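Local coordinates for protein putative SAM-dependent O-methyltranferase (Podospora anserina, PDB 4YMH) that binds S-adenosyl-L-homocysteine and probably transfers methyl groups from S-adenosylmethionine to hydroxyl groups of its substrates, as a cation-dependent O-methyltransferase, at residues G54-M57 with I58-R62; A145-D148 with G149-G152. One frame throughout, in Å; residues are numbered along the deposited sequence.

Interaction 1 of 2, residues G54-M57 with I58-R62; sequences GSWM and IFTAR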
# COMPACT_ATOMS: atom_id res chain seq x y z
N GLY A 54 9.56 -8.13 -0.65
CA GLY A 54 10.09 -8.42 -1.97
C GLY A 54 9.00 -8.58 -3.02
O GLY A 54 9.06 -8.02 -4.12
N SER A 55 7.98 -9.37 -2.68
CA SER A 55 6.83 -9.52 -3.59
C SER A 55 6.16 -8.17 -3.86
O SER A 55 5.75 -7.89 -4.98
CB SER A 55 5.82 -10.50 -3.00
OG SER A 55 6.40 -11.79 -2.91
N TRP A 56 6.08 -7.33 -2.83
CA TRP A 56 5.48 -6.00 -2.98
C TRP A 56 6.29 -5.11 -3.93
O TRP A 56 5.74 -4.41 -4.76
CB TRP A 56 5.35 -5.34 -1.60
CG TRP A 56 5.10 -3.87 -1.63
CD1 TRP A 56 3.95 -3.24 -2.03
CD2 TRP A 56 5.99 -2.85 -1.19
NE1 TRP A 56 4.08 -1.88 -1.87
CE2 TRP A 56 5.33 -1.61 -1.36
CE3 TRP A 56 7.29 -2.85 -0.67
CZ2 TRP A 56 5.92 -0.40 -1.04
CZ3 TRP A 56 7.88 -1.64 -0.35
CH2 TRP A 56 7.19 -0.43 -0.53
N MET A 57 7.62 -5.15 -3.80
CA MET A 57 8.47 -4.36 -4.66
C MET A 57 8.33 -4.80 -6.11
O MET A 57 8.19 -3.96 -7.00
CB MET A 57 9.94 -4.45 -4.20
CG MET A 57 10.17 -3.84 -2.82
SD MET A 57 11.88 -4.02 -2.29
CE MET A 57 11.97 -5.73 -1.91
N ILE A 58 8.36 -6.11 -6.34
CA ILE A 58 8.25 -6.62 -7.70
C ILE A 58 6.88 -6.28 -8.31
O ILE A 58 6.79 -5.84 -9.46
CB ILE A 58 8.48 -8.14 -7.74
CG1 ILE A 58 9.94 -8.45 -7.33
CG2 ILE A 58 8.20 -8.68 -9.14
CD1 ILE A 58 10.28 -9.91 -7.29
N PHE A 59 5.82 -6.47 -7.53
CA PHE A 59 4.46 -6.13 -7.98
C PHE A 59 4.38 -4.66 -8.34
O PHE A 59 3.88 -4.29 -9.42
CB PHE A 59 3.43 -6.47 -6.89
CG PHE A 59 1.98 -6.26 -7.32
CD1 PHE A 59 1.41 -5.00 -7.34
CD2 PHE A 59 1.20 -7.35 -7.70
CE1 PHE A 59 0.08 -4.82 -7.73
CE2 PHE A 59 -0.13 -7.18 -8.07
CZ PHE A 59 -0.68 -5.92 -8.11
N THR A 60 4.87 -3.81 -7.45
CA THR A 60 4.83 -2.37 -7.63
C THR A 60 5.58 -1.94 -8.89
O THR A 60 5.11 -1.09 -9.65
CB THR A 60 5.42 -1.66 -6.39
OG1 THR A 60 4.66 -2.04 -5.24
CG2 THR A 60 5.37 -0.15 -6.54
N ALA A 61 6.75 -2.53 -9.12
CA ALA A 61 7.51 -2.25 -10.34
C ALA A 61 6.80 -2.74 -11.62
O ALA A 61 6.82 -2.05 -12.63
CB ALA A 61 8.89 -2.88 -10.25
N ARG A 62 6.21 -3.93 -11.59
CA ARG A 62 5.51 -4.41 -12.78
C ARG A 62 4.29 -3.55 -13.08
O ARG A 62 3.92 -3.33 -14.23
CB ARG A 62 5.09 -5.88 -12.61
CG ARG A 62 6.30 -6.84 -12.60
CD ARG A 62 5.93 -8.23 -13.03
NE ARG A 62 7.10 -9.11 -13.03
CZ ARG A 62 7.24 -10.19 -12.27
NH1 ARG A 62 6.26 -10.57 -11.45
NH2 ARG A 62 8.35 -10.92 -12.34

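Interaction 2 of 2, residues A145-D148 with G149-G152; sequences ANKD and GYAG. With SAH (S-adenosyl-L-homocysteine), chain E.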
# COMPACT_ATOMS: atom_id res chain seq x y z
N ALA A 145 17.81 4.14 3.71
CA ALA A 145 19.17 4.28 4.27
C ALA A 145 19.15 4.75 5.74
O ALA A 145 18.30 4.32 6.52
CB ALA A 145 19.99 5.24 3.42
N ASN A 146 20.08 5.63 6.11
CA ASN A 146 20.12 6.13 7.48
C ASN A 146 18.86 6.95 7.78
O ASN A 146 18.52 7.88 7.03
CB ASN A 146 21.39 6.96 7.74
CG ASN A 146 21.62 8.01 6.67
OD1 ASN A 146 21.54 7.72 5.48
ND2 ASN A 146 21.89 9.24 7.10
N LYS A 147 18.16 6.59 8.85
CA LYS A 147 16.86 7.18 9.12
C LYS A 147 16.98 8.68 9.41
O LYS A 147 16.04 9.44 9.14
CB LYS A 147 16.16 6.46 10.27
CG LYS A 147 16.13 4.93 10.15
CD LYS A 147 15.49 4.45 8.84
CE LYS A 147 15.69 2.94 8.70
NZ LYS A 147 15.84 2.52 7.27
N ASP A 148 18.13 9.11 9.93
CA ASP A 148 18.30 10.53 10.24
C ASP A 148 18.59 11.35 8.97
O ASP A 148 18.68 12.58 9.02
CB ASP A 148 19.39 10.76 11.31
CG ASP A 148 20.80 10.37 10.84
OD1 ASP A 148 20.95 9.63 9.86
OD2 ASP A 148 21.78 10.77 11.50
N GLY A 149 18.73 10.68 7.83
CA GLY A 149 18.99 11.35 6.56
C GLY A 149 17.79 11.53 5.62
O GLY A 149 17.88 12.26 4.62
N TYR A 150 16.66 10.90 5.95
CA TYR A 150 15.50 10.88 5.05
C TYR A 150 15.06 12.28 4.63
O TYR A 150 14.86 12.56 3.43
CB TYR A 150 14.31 10.15 5.69
CG TYR A 150 14.34 8.63 5.65
CD1 TYR A 150 15.54 7.93 5.61
CD2 TYR A 150 13.16 7.90 5.66
CE1 TYR A 150 15.55 6.54 5.60
CE2 TYR A 150 13.16 6.52 5.63
CZ TYR A 150 14.36 5.84 5.61
OH TYR A 150 14.35 4.47 5.59
N ALA A 151 14.91 13.17 5.61
CA ALA A 151 14.44 14.52 5.31
C ALA A 151 15.37 15.16 4.28
O ALA A 151 14.91 15.65 3.22
CB ALA A 151 14.37 15.36 6.56
N GLY A 152 16.67 15.06 4.53
CA GLY A 152 17.65 15.65 3.64
C GLY A 152 17.54 15.06 2.24
O GLY A 152 17.53 15.79 1.23
N SAH E . 17.41 -1.78 0.98
CA SAH E . 17.97 -2.94 1.60
CB SAH E . 18.38 -2.66 3.05
CG SAH E . 19.03 -1.32 3.34
SD SAH E . 19.59 -1.24 5.00
C SAH E . 16.99 -4.09 1.60
O SAH E . 17.39 -5.22 1.72
OXT SAH E . 15.80 -3.85 1.47
C5' SAH E . 20.27 0.36 4.95
C4' SAH E . 21.57 0.48 4.17
O4' SAH E . 21.92 1.84 4.03
C3' SAH E . 22.74 -0.17 4.87
O3' SAH E . 23.40 -1.08 4.03
C2' SAH E . 23.65 0.98 5.22
O2' SAH E . 25.00 0.64 5.24
C1' SAH E . 23.30 2.03 4.19
N9 SAH E . 23.56 3.41 4.64
C8 SAH E . 23.41 3.91 5.85
N7 SAH E . 23.74 5.19 5.87
C5 SAH E . 24.10 5.52 4.66
C6 SAH E . 24.55 6.74 3.98
N6 SAH E . 24.68 7.84 4.69
N1 SAH E . 24.82 6.69 2.68
C2 SAH E . 24.67 5.56 2.00
N3 SAH E . 24.26 4.43 2.54
C4 SAH E . 23.96 4.35 3.84
O HOH W 1 15.28 12.32 8.52
O HOH W 2 17.89 14.59 7.19

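Interaction 1 of 2, residues G54-M57 with I58-R62
Within helix 51-64, the successive turns carrying Trp56 and Thr60 are joined by side chain as well as backbone. Thr60 N reaches Trp56 O at 2.9 Å in the regular i to i+4 manner, and Thr60 OG1 donates a second bond to the same Trp56 O at 2.6 Å. The two donors come from opposite faces of the carbonyl plane, the hydroxyl tilted 35° from it, so one oxygen is gripped from both sides. A chi1 of -59° sets OG1 beside its own backbone N and thus back over the preceding turn. This is the familiar way in which a helical threonine returns its hydroxyl to the carbonyl four residues earlier.

The side chains of Trp56 and Thr60 run side by side in the same direction, and OG1 also sits over one face of the indole, 3.5 Å from Trp56 CD1. Elsewhere round the helix carbon atoms do the touching. Ile58 CG1 lies 3.4 Å from Gly54 O, the acceptor for Ile58 N, while Ile58 CG2 rests over the centre of one face of the Arg62 guanidinium. Met57, its chain bent at chi3, packs on Tyr78, Ala82 and Trp83 of helix 78-86, close to the bound S-adenosyl-L-homocysteine. Trp56 meets the ring of Phe225 and also packs, like Ser55, on Leu220 of the second subunit.

Interaction 2 of 2, residues A145-D148 with G149-G152
Lys147 and Tyr150 lie side by side and point the same way, the lysine chain running along the phenol to its hydroxyl end. Lys147 CD packs 3.4 Å from Tyr150 OH, and bends at chi2 and chi4 carry NZ round to donate to that oxygen at 3.0 Å. Lys147 NZ also bonds Ala145 O, 3.1 Å away and in the carbonyl plane; this same oxygen borders the edge of the phenol ring. Tyr150 OH is in turn hydrogen-bonded to Asp172 O, and its ring meets Phe207 of helix 194-212 edge-to-face. A leucine in place of Tyr150 would probably leave Lys147 NZ without its hydroxyl partner and Asp172 O without its bond to the phenol.

Asn146 points across this pair, toward the adenine of S-adenosyl-L-homocysteine. With chi1 at 49°, its OD1 approaches SAH N6 to 3.2 Å and is hydrogen-bonded to Tyr153 OH, while ND2 donates to Asp148 OD1 at 2.9 Å, on the syn side of the carboxylate. Along the backbone the loop then passes into helix 150-159: Gly149 N bonds Asn146 O at 2.9 Å, one water joins Lys147 O to Ala151 N and a second joins Asp148 O to Gly152 N. Held by Ala145 O and Tyr150 OH, with weaker contacts to Asp144 and Asn173, Lys147 NZ is fixed near the ligand site, and the phenol that accepts from it keeps its own proton for Asp172 O.

Interaction 1 precedes interaction 2 along the chain, and their centres lie about 23 Å apart, with nearest atoms about 11 Å from each other. They fall on opposite sides of the chain's centre. Residues 54-62 belong to helix 51-64, which leads into strand 68-72, whereas residues 145-152 connect strand 138-143 to helix 150-159. Strands 68-72 and 138-143 are parallel neighbours in the central sheet of this Rossmann-like methyltransferase. Both contacts border the S-adenosyl-L-homocysteine site, with the side chain of Met57 about 5 Å from the ligand and Asn146 beside its adenine. Interaction 1 also faces the second subunit, which interaction 2 does not touch.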